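Subtilase cytotoxin subunit A (Escherichia coli, PDB 2IY9) cleaves the host endoplasmic reticulum chaperone BiP as the subtilisin-like protease subunit of an AB5 toxin, provoking ER stress and eventual cell death. Local coordinates at residues F69-D74 with R115-G121; N244-A250 with V315-L321; A284-N289 with A326-C331. All coordinates share one frame. Residue numbers count along the deposited sequence, not the author numbering.

Contact 1. Residues F69-D74 with R115-G121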
ATOM      1  N   PHE A  69      10.750 -10.408   9.226  1.00 25.12           N
ATOM      2  CA  PHE A  69      10.586 -11.828   8.886  1.00 25.83           C
ATOM      3  C   PHE A  69      11.179 -12.136   7.526  1.00 26.05           C
ATOM      4  O   PHE A  69      11.216 -11.262   6.646  1.00 25.62           O
ATOM      5  CB  PHE A  69       9.103 -12.191   8.786  1.00 25.53           C
ATOM      6  CG  PHE A  69       8.342 -12.070  10.073  1.00 26.39           C
ATOM      7  CD1 PHE A  69       8.092 -13.197  10.857  1.00 27.81           C
ATOM      8  CD2 PHE A  69       7.803 -10.840  10.472  1.00 27.12           C
ATOM      9  CE1 PHE A  69       7.359 -13.086  12.039  1.00 27.06           C
ATOM     10  CE2 PHE A  69       7.072 -10.730  11.648  1.00 25.71           C
ATOM     11  CZ  PHE A  69       6.853 -11.846  12.428  1.00 26.38           C
ATOM     12  N   SER A  70      11.599 -13.394   7.349  1.00 26.77           N
ATOM     13  CA  SER A  70      12.040 -13.908   6.058  1.00 27.19           C
ATOM     14  C   SER A  70      11.066 -14.934   5.497  1.00 27.85           C
ATOM     15  O   SER A  70      10.636 -15.858   6.200  1.00 28.03           O
ATOM     16  CB  SER A  70      13.403 -14.583   6.161  1.00 27.69           C
ATOM     17  OG  SER A  70      13.798 -15.043   4.875  1.00 26.67           O
ATOM     18  N   PHE A  71      10.737 -14.763   4.223  1.00 28.18           N
ATOM     19  CA  PHE A  71      10.025 -15.775   3.463  1.00 28.53           C
ATOM     20  C   PHE A  71      10.801 -16.053   2.189  1.00 29.08           C
ATOM     21  O   PHE A  71      10.239 -16.384   1.155  1.00 28.92           O
ATOM     22  CB  PHE A  71       8.588 -15.335   3.211  1.00 28.23           C
ATOM     23  CG  PHE A  71       7.812 -15.159   4.476  1.00 27.70           C
ATOM     24  CD1 PHE A  71       7.239 -16.258   5.111  1.00 27.98           C
ATOM     25  CD2 PHE A  71       7.702 -13.898   5.073  1.00 28.46           C
ATOM     26  CE1 PHE A  71       6.546 -16.115   6.306  1.00 26.56           C
ATOM     27  CE2 PHE A  71       7.006 -13.740   6.274  1.00 27.15           C
ATOM     28  CZ  PHE A  71       6.432 -14.853   6.895  1.00 27.89           C
ATOM     29  N   THR A  72      12.116 -15.913   2.295  1.00 29.92           N
ATOM     30  CA  THR A  72      13.007 -16.114   1.166  1.00 30.80           C
ATOM     31  C   THR A  72      13.899 -17.316   1.442  1.00 31.44           C
ATOM     32  O   THR A  72      14.037 -17.747   2.592  1.00 31.48           O
ATOM     33  CB  THR A  72      13.850 -14.852   0.872  1.00 30.67           C
ATOM     34  OG1 THR A  72      14.468 -14.405   2.083  1.00 30.44           O
ATOM     35  CG2 THR A  72      12.953 -13.742   0.328  1.00 30.46           C
ATOM     36  N   GLN A  73      14.505 -17.839   0.378  1.00 32.00           N
ATOM     37  CA  GLN A  73      15.223 -19.112   0.422  1.00 32.22           C
ATOM     38  C   GLN A  73      16.556 -19.038   1.171  1.00 32.35           C
ATOM     39  O   GLN A  73      17.112 -20.074   1.571  1.00 32.68           O
ATOM     40  CB  GLN A  73      15.452 -19.617  -0.998  1.00 32.46           C
ATOM     41  CG  GLN A  73      14.184 -20.034  -1.728  1.00 33.50           C
ATOM     42  CD  GLN A  73      14.455 -20.422  -3.170  1.00 35.31           C
ATOM     43  OE1 GLN A  73      15.441 -21.103  -3.464  1.00 38.90           O
ATOM     44  NE2 GLN A  73      13.586 -19.993  -4.078  1.00 33.61           N
ATOM     45  N   ASP A  74      17.063 -17.820   1.357  1.00 32.08           N
ATOM     46  CA  ASP A  74      18.275 -17.588   2.145  1.00 31.81           C
ATOM     47  C   ASP A  74      18.004 -17.454   3.655  1.00 31.80           C
ATOM     48  O   ASP A  74      18.941 -17.333   4.446  1.00 32.11           O
ATOM     49  CB  ASP A  74      19.036 -16.364   1.619  1.00 31.52           C
ATOM     50  CG  ASP A  74      18.248 -15.048   1.771  1.00 31.92           C
ATOM     51  OD1 ASP A  74      17.075 -15.061   2.238  1.00 32.39           O
ATOM     52  OD2 ASP A  74      18.817 -13.998   1.411  1.00 29.80           O
ATOM     53  N   ARG A 115       8.286  -8.007   5.997  1.00 23.74           N
ATOM     54  CA  ARG A 115       8.124  -9.400   5.630  1.00 23.96           C
ATOM     55  C   ARG A 115       8.758  -9.573   4.264  1.00 23.91           C
ATOM     56  O   ARG A 115       8.171  -9.210   3.225  1.00 23.47           O
ATOM     57  CB  ARG A 115       6.643  -9.800   5.672  1.00 24.21           C
ATOM     58  CG  ARG A 115       6.065  -9.738   7.087  1.00 23.12           C
ATOM     59  CD  ARG A 115       4.575 -10.020   7.166  1.00 24.33           C
ATOM     60  NE  ARG A 115       4.164 -10.067   8.570  1.00 24.49           N
ATOM     61  CZ  ARG A 115       4.155 -11.173   9.311  1.00 25.00           C
ATOM     62  NH1 ARG A 115       4.520 -12.338   8.779  1.00 25.23           N
ATOM     63  NH2 ARG A 115       3.789 -11.111  10.583  1.00 24.01           N
ATOM     64  N   ARG A 116       9.980 -10.103   4.263  1.00 24.01           N
ATOM     65  CA  ARG A 116      10.734 -10.186   3.017  1.00 24.23           C
ATOM     66  C   ARG A 116      10.283 -11.390   2.195  1.00 23.93           C
ATOM     67  O   ARG A 116      10.357 -12.520   2.670  1.00 23.74           O
ATOM     68  CB  ARG A 116      12.244 -10.209   3.255  1.00 24.76           C
ATOM     69  CG  ARG A 116      13.014 -10.170   1.928  1.00 25.40           C
ATOM     70  CD  ARG A 116      14.533 -10.306   2.054  1.00 25.60           C
ATOM     71  NE  ARG A 116      15.035 -10.906   0.812  1.00 27.51           N
ATOM     72  CZ  ARG A 116      16.179 -11.575   0.671  1.00 29.31           C
ATOM     73  NH1 ARG A 116      17.030 -11.734   1.683  1.00 29.01           N
ATOM     74  NH2 ARG A 116      16.477 -12.084  -0.513  1.00 29.64           N
ATOM     75  N   VAL A 117       9.829 -11.141   0.964  1.00 23.76           N
ATOM     76  CA  VAL A 117       9.296 -12.212   0.100  1.00 24.52           C
ATOM     77  C   VAL A 117      10.026 -12.371  -1.244  1.00 25.55           C
ATOM     78  O   VAL A 117       9.788 -13.347  -1.978  1.00 25.07           O
ATOM     79  CB  VAL A 117       7.771 -12.043  -0.152  1.00 24.00           C
ATOM     80  CG1 VAL A 117       7.001 -12.179   1.146  1.00 23.76           C
ATOM     81  CG2 VAL A 117       7.472 -10.707  -0.826  1.00 24.46           C
ATOM     82  N   ILE A 118      10.885 -11.394  -1.553  1.00 26.49           N
ATOM     83  CA  ILE A 118      11.688 -11.335  -2.777  1.00 27.42           C
ATOM     84  C   ILE A 118      13.053 -10.701  -2.442  1.00 28.26           C
ATOM     85  O   ILE A 118      13.188 -10.048  -1.412  1.00 28.27           O
ATOM     86  CB  ILE A 118      10.979 -10.539  -3.924  1.00 27.23           C
ATOM     87  CG1 ILE A 118      10.675  -9.087  -3.505  1.00 27.38           C
ATOM     88  CG2 ILE A 118       9.717 -11.279  -4.414  1.00 27.27           C
ATOM     89  CD1 ILE A 118      10.001  -8.225  -4.589  1.00 27.93           C
ATOM     90  N   PRO A 119      14.090 -10.951  -3.264  1.00 28.99           N
ATOM     91  CA  PRO A 119      14.116 -11.916  -4.353  1.00 29.71           C
ATOM     92  C   PRO A 119      14.276 -13.323  -3.778  1.00 30.57           C
ATOM     93  O   PRO A 119      14.462 -13.485  -2.560  1.00 30.83           O
ATOM     94  CB  PRO A 119      15.365 -11.516  -5.152  1.00 29.59           C
ATOM     95  CG  PRO A 119      16.270 -10.911  -4.155  1.00 29.48           C
ATOM     96  CD  PRO A 119      15.380 -10.244  -3.118  1.00 29.33           C
ATOM     97  N   ASP A 120      14.197 -14.326  -4.648  1.00 30.90           N
ATOM     98  CA  ASP A 120      14.397 -15.720  -4.257  1.00 31.56           C
ATOM     99  C   ASP A 120      13.459 -16.152  -3.130  1.00 31.68           C
ATOM    100  O   ASP A 120      13.868 -16.804  -2.172  1.00 31.48           O
ATOM    101  CB  ASP A 120      15.868 -15.971  -3.893  1.00 31.87           C
ATOM    102  CG  ASP A 120      16.823 -15.419  -4.935  1.00 32.70           C
ATOM    103  OD1 ASP A 120      16.587 -15.655  -6.132  1.00 36.05           O
ATOM    104  OD2 ASP A 120      17.789 -14.722  -4.567  1.00 35.26           O
ATOM    105  N   GLY A 121      12.189 -15.776  -3.245  1.00 31.99           N
ATOM    106  CA  GLY A 121      11.204 -16.209  -2.273  1.00 32.16           C
ATOM    107  C   GLY A 121      11.036 -17.715  -2.292  1.00 32.75           C
ATOM    108  O   GLY A 121      11.391 -18.386  -3.273  1.00 32.60           O
TER
HETATM  109  O   HOH W   1      18.336 -13.910  -1.818  1.00 29.53           O
HETATM  110  O   HOH W   2      16.767 -16.091  -0.708  1.00 52.63           O
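The edge strand of the parallel sheet of the subtilisin fold ends here, beside its neighbour 111-116, and the two segments stay together as they leave the sheet. F69 pairs with R115 and sends its carbonyl to R116, with R116 N to F69 O at 2.9 Å. Its ring carries the R115 guanidinium flat on one face as a cation-pi stack, R115 CZ lying 4.0 Å from the ring centroid; E144 holds the same arginine by a salt bridge. S70 pairs with R116. F71 N then returns a bond to R116 O at 2.8 Å, so that F69 and F71 bracket R116 in the usual parallel pattern. The F71 side chain packs beside V117, CB to CG1 4.1 Å. At T72, bridged singly to G121, the methyl takes over the filling: CG2 covers one face of the R116 guanidinium and sits 3.3 Å from P119 O, inside the turn built around the cis peptide bond before P119. Within that turn R116 NE also bonds I118 O at 3.0 Å. The I118 side chain comes about 5 Å from that of D52 and about 6 Å from that of H89, both assigned to the charge relay system, so the turn borders the inferred catalytic site. Q73 binds the turn twice, through its backbone N to D120 O and its NE2 to G121 O, each at 2.8 Å. D74 finally takes up the outer end of R116 in a salt bridge, OD2 to NH1 2.9 Å, while its OD1 accepts a bond from T72 OG1 at 2.7 Å.

Contact 2. Residues N244-A250 with V315-L321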
ATOM      1  N   ASN A 244     -11.169   0.670 -15.034  1.00 26.45           N
ATOM      2  CA  ASN A 244     -12.361   0.627 -14.213  1.00 26.95           C
ATOM      3  C   ASN A 244     -12.672  -0.815 -13.805  1.00 26.96           C
ATOM      4  O   ASN A 244     -12.553  -1.736 -14.620  1.00 26.84           O
ATOM      5  CB  ASN A 244     -13.536   1.255 -14.958  1.00 27.37           C
ATOM      6  CG  ASN A 244     -14.742   1.447 -14.075  1.00 29.19           C
ATOM      7  OD1 ASN A 244     -15.462   0.499 -13.777  1.00 31.55           O
ATOM      8  ND2 ASN A 244     -14.965   2.676 -13.644  1.00 31.62           N
ATOM      9  N   ASN A 245     -13.033  -0.993 -12.535  1.00 26.74           N
ATOM     10  CA  ASN A 245     -13.307  -2.314 -11.929  1.00 26.56           C
ATOM     11  C   ASN A 245     -12.061  -3.161 -11.585  1.00 25.61           C
ATOM     12  O   ASN A 245     -12.184  -4.266 -11.043  1.00 24.87           O
ATOM     13  CB  ASN A 245     -14.307  -3.128 -12.767  1.00 27.58           C
ATOM     14  CG  ASN A 245     -15.218  -3.988 -11.909  1.00 30.16           C
ATOM     15  OD1 ASN A 245     -15.557  -5.118 -12.281  1.00 33.89           O
ATOM     16  ND2 ASN A 245     -15.624  -3.460 -10.757  1.00 32.98           N
ATOM     17  N   TRP A 246     -10.872  -2.635 -11.901  1.00 24.56           N
ATOM     18  CA  TRP A 246      -9.608  -3.278 -11.530  1.00 24.40           C
ATOM     19  C   TRP A 246      -8.701  -2.373 -10.677  1.00 23.99           C
ATOM     20  O   TRP A 246      -7.601  -2.778 -10.301  1.00 23.60           O
ATOM     21  CB  TRP A 246      -8.852  -3.748 -12.777  1.00 24.36           C
ATOM     22  CG  TRP A 246      -9.584  -4.794 -13.547  1.00 24.36           C
ATOM     23  CD1 TRP A 246     -10.560  -4.596 -14.489  1.00 24.87           C
ATOM     24  CD2 TRP A 246      -9.403  -6.209 -13.442  1.00 24.30           C
ATOM     25  NE1 TRP A 246     -10.994  -5.810 -14.983  1.00 24.47           N
ATOM     26  CE2 TRP A 246     -10.300  -6.815 -14.357  1.00 24.34           C
ATOM     27  CE3 TRP A 246      -8.577  -7.027 -12.657  1.00 23.78           C
ATOM     28  CZ2 TRP A 246     -10.395  -8.204 -14.502  1.00 24.40           C
ATOM     29  CZ3 TRP A 246      -8.661  -8.413 -12.815  1.00 24.78           C
ATOM     30  CH2 TRP A 246      -9.564  -8.984 -13.738  1.00 24.43           C
ATOM     31  N   VAL A 247      -9.180  -1.163 -10.382  1.00 23.43           N
ATOM     32  CA  VAL A 247      -8.450  -0.174  -9.583  1.00 23.39           C
ATOM     33  C   VAL A 247      -9.466   0.499  -8.655  1.00 23.23           C
ATOM     34  O   VAL A 247     -10.498   0.992  -9.123  1.00 23.05           O
ATOM     35  CB  VAL A 247      -7.774   0.904 -10.488  1.00 23.35           C
ATOM     36  CG1 VAL A 247      -7.066   1.967  -9.646  1.00 23.18           C
ATOM     37  CG2 VAL A 247      -6.798   0.255 -11.517  1.00 22.76           C
ATOM     38  N   ASP A 248      -9.178   0.519  -7.351  1.00 22.84           N
ATOM     39  CA  ASP A 248     -10.100   1.115  -6.366  1.00 23.00           C
ATOM     40  C   ASP A 248      -9.891   2.616  -6.133  1.00 22.96           C
ATOM     41  O   ASP A 248     -10.853   3.357  -5.896  1.00 22.85           O
ATOM     42  CB  ASP A 248     -10.013   0.363  -5.031  1.00 23.09           C
ATOM     43  CG  ASP A 248     -10.439  -1.091  -5.158  1.00 23.24           C
ATOM     44  OD1 ASP A 248     -11.614  -1.345  -5.501  1.00 25.99           O
ATOM     45  OD2 ASP A 248      -9.591  -1.981  -4.939  1.00 22.74           O
ATOM     46  N   ILE A 249      -8.634   3.051  -6.201  1.00 22.57           N
ATOM     47  CA  ILE A 249      -8.255   4.424  -5.869  1.00 22.56           C
ATOM     48  C   ILE A 249      -6.939   4.767  -6.565  1.00 22.73           C
ATOM     49  O   ILE A 249      -6.102   3.883  -6.818  1.00 22.72           O
ATOM     50  CB  ILE A 249      -8.114   4.617  -4.321  1.00 22.64           C
ATOM     51  CG1 ILE A 249      -8.160   6.104  -3.933  1.00 23.54           C
ATOM     52  CG2 ILE A 249      -6.843   3.924  -3.779  1.00 22.11           C
ATOM     53  CD1 ILE A 249      -8.314   6.346  -2.426  1.00 22.93           C
ATOM     54  N   ALA A 250      -6.764   6.051  -6.866  1.00 22.29           N
ATOM     55  CA  ALA A 250      -5.494   6.547  -7.357  1.00 22.29           C
ATOM     56  C   ALA A 250      -4.883   7.494  -6.333  1.00 22.20           C
ATOM     57  O   ALA A 250      -5.586   8.224  -5.621  1.00 22.46           O
ATOM     58  CB  ALA A 250      -5.661   7.233  -8.717  1.00 22.05           C
ATOM     59  N   VAL A 315     -10.199   4.380 -13.149  1.00 26.04           N
ATOM     60  CA  VAL A 315     -10.337   4.074 -11.724  1.00 26.11           C
ATOM     61  C   VAL A 315     -11.823   3.970 -11.396  1.00 26.25           C
ATOM     62  O   VAL A 315     -12.621   4.813 -11.828  1.00 25.76           O
ATOM     63  CB  VAL A 315      -9.737   5.217 -10.842  1.00 26.09           C
ATOM     64  CG1 VAL A 315      -9.930   4.926  -9.343  1.00 26.55           C
ATOM     65  CG2 VAL A 315      -8.267   5.458 -11.157  1.00 26.38           C
ATOM     66  N   THR A 316     -12.197   2.951 -10.621  1.00 26.28           N
ATOM     67  CA  THR A 316     -13.579   2.828 -10.164  1.00 26.67           C
ATOM     68  C   THR A 316     -14.025   4.137  -9.539  1.00 26.23           C
ATOM     69  O   THR A 316     -13.386   4.665  -8.616  1.00 26.15           O
ATOM     70  CB  THR A 316     -13.776   1.644  -9.194  1.00 26.85           C
ATOM     71  OG1 THR A 316     -13.478   0.435  -9.891  1.00 26.83           O
ATOM     72  CG2 THR A 316     -15.234   1.578  -8.676  1.00 27.81           C
ATOM     73  N   GLU A 317     -15.103   4.668 -10.099  1.00 26.43           N
ATOM     74  CA  GLU A 317     -15.719   5.929  -9.693  1.00 26.66           C
ATOM     75  C   GLU A 317     -14.789   7.143  -9.718  1.00 25.76           C
ATOM     76  O   GLU A 317     -15.096   8.163  -9.115  1.00 25.34           O
ATOM     77  CB  GLU A 317     -16.399   5.801  -8.326  1.00 27.38           C
ATOM     78  CG  GLU A 317     -17.257   4.575  -8.205  1.00 30.44           C
ATOM     79  CD  GLU A 317     -18.631   4.897  -7.755  1.00 35.76           C
ATOM     80  OE1 GLU A 317     -19.448   5.249  -8.636  1.00 38.13           O
ATOM     81  OE2 GLU A 317     -18.894   4.790  -6.533  1.00 37.10           O
ATOM     82  N   GLY A 318     -13.666   7.035 -10.417  1.00 25.49           N
ATOM     83  CA  GLY A 318     -12.737   8.163 -10.556  1.00 25.21           C
ATOM     84  C   GLY A 318     -12.116   8.618  -9.245  1.00 24.97           C
ATOM     85  O   GLY A 318     -11.758   9.789  -9.098  1.00 25.45           O
ATOM     86  N   ARG A 319     -11.962   7.686  -8.301  1.00 24.34           N
ATOM     87  CA  ARG A 319     -11.509   8.003  -6.947  1.00 23.90           C
ATOM     88  C   ARG A 319     -10.052   8.434  -6.824  1.00 23.94           C
ATOM     89  O   ARG A 319      -9.126   7.737  -7.289  1.00 23.69           O
ATOM     90  CB  ARG A 319     -11.744   6.828  -5.995  1.00 24.12           C
ATOM     91  CG  ARG A 319     -13.183   6.448  -5.800  1.00 24.36           C
ATOM     92  CD  ARG A 319     -13.316   5.510  -4.633  1.00 24.69           C
ATOM     93  NE  ARG A 319     -14.583   4.799  -4.651  1.00 24.56           N
ATOM     94  CZ  ARG A 319     -14.746   3.559  -5.100  1.00 27.41           C
ATOM     95  NH1 ARG A 319     -13.714   2.874  -5.587  1.00 26.34           N
ATOM     96  NH2 ARG A 319     -15.951   3.003  -5.066  1.00 27.70           N
ATOM     97  N   VAL A 320      -9.862   9.569  -6.153  1.00 23.56           N
ATOM     98  CA  VAL A 320      -8.535  10.095  -5.857  1.00 23.16           C
ATOM     99  C   VAL A 320      -8.395  10.300  -4.351  1.00 23.10           C
ATOM    100  O   VAL A 320      -9.273  10.893  -3.697  1.00 23.54           O
ATOM    101  CB  VAL A 320      -8.251  11.405  -6.638  1.00 23.20           C
ATOM    102  CG1 VAL A 320      -6.960  12.079  -6.149  1.00 24.49           C
ATOM    103  CG2 VAL A 320      -8.165  11.121  -8.138  1.00 24.13           C
ATOM    104  N   LEU A 321      -7.289   9.796  -3.811  1.00 22.47           N
ATOM    105  CA  LEU A 321      -6.983   9.865  -2.391  1.00 22.98           C
ATOM    106  C   LEU A 321      -7.115  11.278  -1.829  1.00 23.34           C
ATOM    107  O   LEU A 321      -6.473  12.214  -2.316  1.00 23.03           O
ATOM    108  CB  LEU A 321      -5.565   9.338  -2.144  1.00 22.77           C
ATOM    109  CG  LEU A 321      -5.075   9.379  -0.694  1.00 21.91           C
ATOM    110  CD1 LEU A 321      -5.914   8.451   0.179  1.00 22.07           C
ATOM    111  CD2 LEU A 321      -3.575   9.061  -0.587  1.00 22.15           C
TER
HETATM  112  O   HOH W   3     -17.017   3.458 -12.005  1.00 40.55           O
HETATM  113  O   HOH W   4     -13.930   0.110  -5.881  1.00 27.39           O
HETATM  114  O   HOH W   5     -12.548  -1.590  -8.360  1.00 46.13           O
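V315 opens this segment with its side chain among small apolar groups: CG2 lies 4.0 Å from V247 CG1 and likewise 4.0 Å from A250 CB. T316 is the polar joint. Its backbone N donates to V247 O at 3.0 Å, and its OG1 accepts from N245 N, also at 3.0 Å, so one threonine gathers two points of the bend formed by 244-248. A water bonded to T316 OG1 carries the link on to D248 OD1. At E317 the backbone N shares another water with N244 ND2, whose direct partner is V312 O. The chain then turns tightly, G318 N bonding back to V315 O at 2.8 Å, with E317 and G318 both at positive phi, which at 318 is readily taken by glycine. The turn brings R319 round so that its CA-to-CB bond points toward 244-250. Its NH1 donates to D248 O at 2.9 Å and meets the D248 carboxylate through a water, while D248 OD2 is in a salt bridge with R217 of the adjoining strand. Around V320 the pairing becomes purely backbone: A250 N bonds R319 O and L321 N bonds A250 O, both at 2.9 Å, with A250 and V320 forming a single bridge. L321 leaves with its CB 4.1 Å from I249 CD1 and its side chain among those of helices 271-288 and 294-304. Here the short strand 319-320, partner of 306-307 in a small antiparallel sheet, joins strand 249-252, one of the two outermost strands of the parallel sheet of the alpha/beta subtilisin fold.

Contact 3. Residues A284-N289 with A326-C331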
ATOM      1  N   ALA A 284      -2.761   6.067   9.597  1.00 22.24           N
ATOM      2  CA  ALA A 284      -3.183   7.240  10.348  1.00 22.96           C
ATOM      3  C   ALA A 284      -4.623   7.098  10.842  1.00 23.24           C
ATOM      4  O   ALA A 284      -4.919   7.395  11.994  1.00 23.76           O
ATOM      5  CB  ALA A 284      -3.027   8.494   9.494  1.00 22.84           C
ATOM      6  N   MET A 285      -5.516   6.642   9.964  1.00 23.37           N
ATOM      7  CA  MET A 285      -6.898   6.363  10.343  1.00 23.08           C
ATOM      8  C   MET A 285      -6.988   5.315  11.457  1.00 23.69           C
ATOM      9  O   MET A 285      -7.709   5.507  12.451  1.00 23.54           O
ATOM     10  CB  MET A 285      -7.688   5.887   9.133  1.00 23.00           C
ATOM     11  CG  MET A 285      -7.754   6.896   7.998  1.00 22.76           C
ATOM     12  SD  MET A 285      -8.348   6.182   6.464  1.00 23.12           S
ATOM     13  CE  MET A 285     -10.041   5.752   6.822  1.00 23.98           C
ATOM     14  N   THR A 286      -6.233   4.224  11.315  1.00 24.03           N
ATOM     15  CA  THR A 286      -6.332   3.102  12.268  1.00 24.81           C
ATOM     16  C   THR A 286      -5.957   3.517  13.689  1.00 25.08           C
ATOM     17  O   THR A 286      -6.472   2.953  14.660  1.00 24.77           O
ATOM     18  CB  THR A 286      -5.454   1.902  11.871  1.00 24.87           C
ATOM     19  OG1 THR A 286      -4.079   2.276  11.958  1.00 28.94           O
ATOM     20  CG2 THR A 286      -5.771   1.411  10.464  1.00 22.79           C
ATOM     21  N   SER A 287      -5.064   4.504  13.805  1.00 25.18           N
ATOM     22  CA  SER A 287      -4.676   5.038  15.112  1.00 26.30           C
ATOM     23  C   SER A 287      -5.906   5.443  15.932  1.00 27.03           C
ATOM     24  O   SER A 287      -5.911   5.291  17.160  1.00 27.64           O
ATOM     25  CB  SER A 287      -3.699   6.217  14.968  1.00 25.36           C
ATOM     26  OG  SER A 287      -4.345   7.439  14.607  1.00 24.74           O
ATOM     27  N   CYS A 288      -6.943   5.923  15.242  1.00 27.81           N
ATOM     28  CA  CYS A 288      -8.177   6.414  15.878  1.00 28.91           C
ATOM     29  C   CYS A 288      -9.138   5.327  16.357  1.00 29.36           C
ATOM     30  O   CYS A 288      -9.942   5.559  17.271  1.00 28.71           O
ATOM     31  CB  CYS A 288      -8.899   7.386  14.944  1.00 29.50           C
ATOM     32  SG  CYS A 288      -7.945   8.894  14.759  1.00 31.54           S
ATOM     33  N   ASN A 289      -9.065   4.155  15.730  1.00 29.39           N
ATOM     34  CA  ASN A 289      -9.796   2.977  16.195  1.00 29.86           C
ATOM     35  C   ASN A 289      -9.246   1.724  15.537  1.00 29.64           C
ATOM     36  O   ASN A 289      -9.697   1.341  14.453  1.00 30.01           O
ATOM     37  CB  ASN A 289     -11.305   3.090  15.957  1.00 30.37           C
ATOM     38  CG  ASN A 289     -12.073   1.875  16.487  1.00 30.96           C
ATOM     39  OD1 ASN A 289     -11.558   1.086  17.287  1.00 34.01           O
ATOM     40  ND2 ASN A 289     -13.299   1.717  16.028  1.00 33.38           N
ATOM     41  N   ALA A 326     -10.522  11.530   4.539  1.00 27.13           N
ATOM     42  CA  ALA A 326     -10.434  10.176   5.100  1.00 27.17           C
ATOM     43  C   ALA A 326     -10.155  10.182   6.603  1.00 27.09           C
ATOM     44  O   ALA A 326     -10.842   9.506   7.372  1.00 27.23           O
ATOM     45  CB  ALA A 326      -9.367   9.348   4.368  1.00 26.49           C
ATOM     46  N   ILE A 327      -9.142  10.947   7.003  1.00 27.48           N
ATOM     47  CA  ILE A 327      -8.700  10.981   8.395  1.00 28.09           C
ATOM     48  C   ILE A 327      -9.746  11.702   9.251  1.00 28.77           C
ATOM     49  O   ILE A 327     -10.159  11.183  10.289  1.00 28.63           O
ATOM     50  CB  ILE A 327      -7.272  11.572   8.543  1.00 28.10           C
ATOM     51  CG1 ILE A 327      -6.242  10.590   7.951  1.00 27.71           C
ATOM     52  CG2 ILE A 327      -6.957  11.906  10.026  1.00 28.48           C
ATOM     53  CD1 ILE A 327      -4.875  11.191   7.645  1.00 27.27           C
ATOM     54  N   SER A 328     -10.196  12.867   8.785  1.00 29.95           N
ATOM     55  CA  SER A 328     -11.267  13.619   9.450  1.00 31.90           C
ATOM     56  C   SER A 328     -12.513  12.763   9.695  1.00 32.23           C
ATOM     57  O   SER A 328     -12.983  12.666  10.826  1.00 32.69           O
ATOM     58  CB  SER A 328     -11.622  14.875   8.651  1.00 31.82           C
ATOM     59  OG  SER A 328     -12.510  15.703   9.386  1.00 35.58           O
ATOM     60  N   MET A 329     -13.026  12.124   8.645  1.00 32.92           N
ATOM     61  CA  MET A 329     -14.224  11.276   8.763  1.00 33.62           C
ATOM     62  C   MET A 329     -14.033  10.120   9.738  1.00 33.49           C
ATOM     63  O   MET A 329     -14.869   9.883  10.618  1.00 33.64           O
ATOM     64  CB  MET A 329     -14.652  10.721   7.398  1.00 33.62           C
ATOM     65  CG  MET A 329     -15.389  11.710   6.493  1.00 37.13           C
ATOM     66  SD  MET A 329     -16.788  12.590   7.249  1.00 43.23           S
ATOM     67  CE  MET A 329     -17.938  11.259   7.611  1.00 42.58           C
ATOM     68  N   PHE A 330     -12.943   9.384   9.574  1.00 33.22           N
ATOM     69  CA  PHE A 330     -12.736   8.209  10.398  1.00 32.95           C
ATOM     70  C   PHE A 330     -12.485   8.582  11.855  1.00 33.21           C
ATOM     71  O   PHE A 330     -13.053   7.972  12.761  1.00 32.50           O
ATOM     72  CB  PHE A 330     -11.590   7.351   9.863  1.00 32.62           C
ATOM     73  CG  PHE A 330     -11.542   5.989  10.474  1.00 31.42           C
ATOM     74  CD1 PHE A 330     -12.367   4.973   9.998  1.00 32.04           C
ATOM     75  CD2 PHE A 330     -10.709   5.729  11.556  1.00 30.07           C
ATOM     76  CE1 PHE A 330     -12.334   3.702  10.574  1.00 30.45           C
ATOM     77  CE2 PHE A 330     -10.670   4.464  12.139  1.00 30.63           C
ATOM     78  CZ  PHE A 330     -11.482   3.450  11.646  1.00 31.88           C
ATOM     79  N   CYS A 331     -11.635   9.583  12.067  1.00 33.67           N
ATOM     80  CA  CYS A 331     -11.249   9.976  13.414  1.00 34.89           C
ATOM     81  C   CYS A 331     -12.335  10.752  14.164  1.00 36.12           C
ATOM     82  O   CYS A 331     -12.448  10.601  15.379  1.00 36.72           O
ATOM     83  CB  CYS A 331      -9.927  10.742  13.406  1.00 34.33           C
ATOM     84  SG  CYS A 331      -8.510   9.701  12.975  1.00 33.31           S
TER
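A disulfide is the covalent part of this helix pair: C288 SG and C331 SG are 2.0 Å apart, with chi3 at 89°, close to the relaxed right-angled geometry. No hydrogen bond crosses between the segments. The remaining contact is largely apolar and centres on M285, whose CG lies 4.0 Å from I327 CG1, whose SD lies 3.9 Å from A326 CB and whose CE lies 3.8 Å from F330 CB. A284 CB adds a contact to I327 CD1 at 3.8 Å. The short helical segments run nearly parallel, at 12° with axes 8.8 Å apart, close enough for these side chains to mesh. Helix 271-288, which bears the catalytic serine assigned as S272 near its start, belongs to the protease domain, whereas 326-331 lies in the A2 domain, the part that enters the pore of the SubB pentamer; the disulfide thus ties the beginning of A2 covalently to the subtilase fold. The aromatic contacts come from F330, which packs against M285, C288 and N289: its CD2 approaches M285 O to 3.1 Å, and C288 CB and N289 O lie at the ring edge, with N289 O 3.9 Å from F330 CZ.

In the fold
Reading from the N terminus, contact 1 closes first: its loop from 69 to 121 includes helix 84-98 with H89 and returns in strand 111-116, next to the edge strand 65-70. It is complete before the other two begin. Contact 2 then opens at 244, at the far edge of that sheet, some 31 Å from contact 1 between centres. Before its second segment arrives, the chain runs through helix 271-288 and opens contact 3 at 284; contact 2 closes at 315-321 and contact 3 at 326-331, so the two loops cross. Strand 319-320 leads directly into helix 323-331, bringing contacts 2 and 3 to about 6 Å at their nearest atoms and linking sheet edge, helix 271-288 and A2.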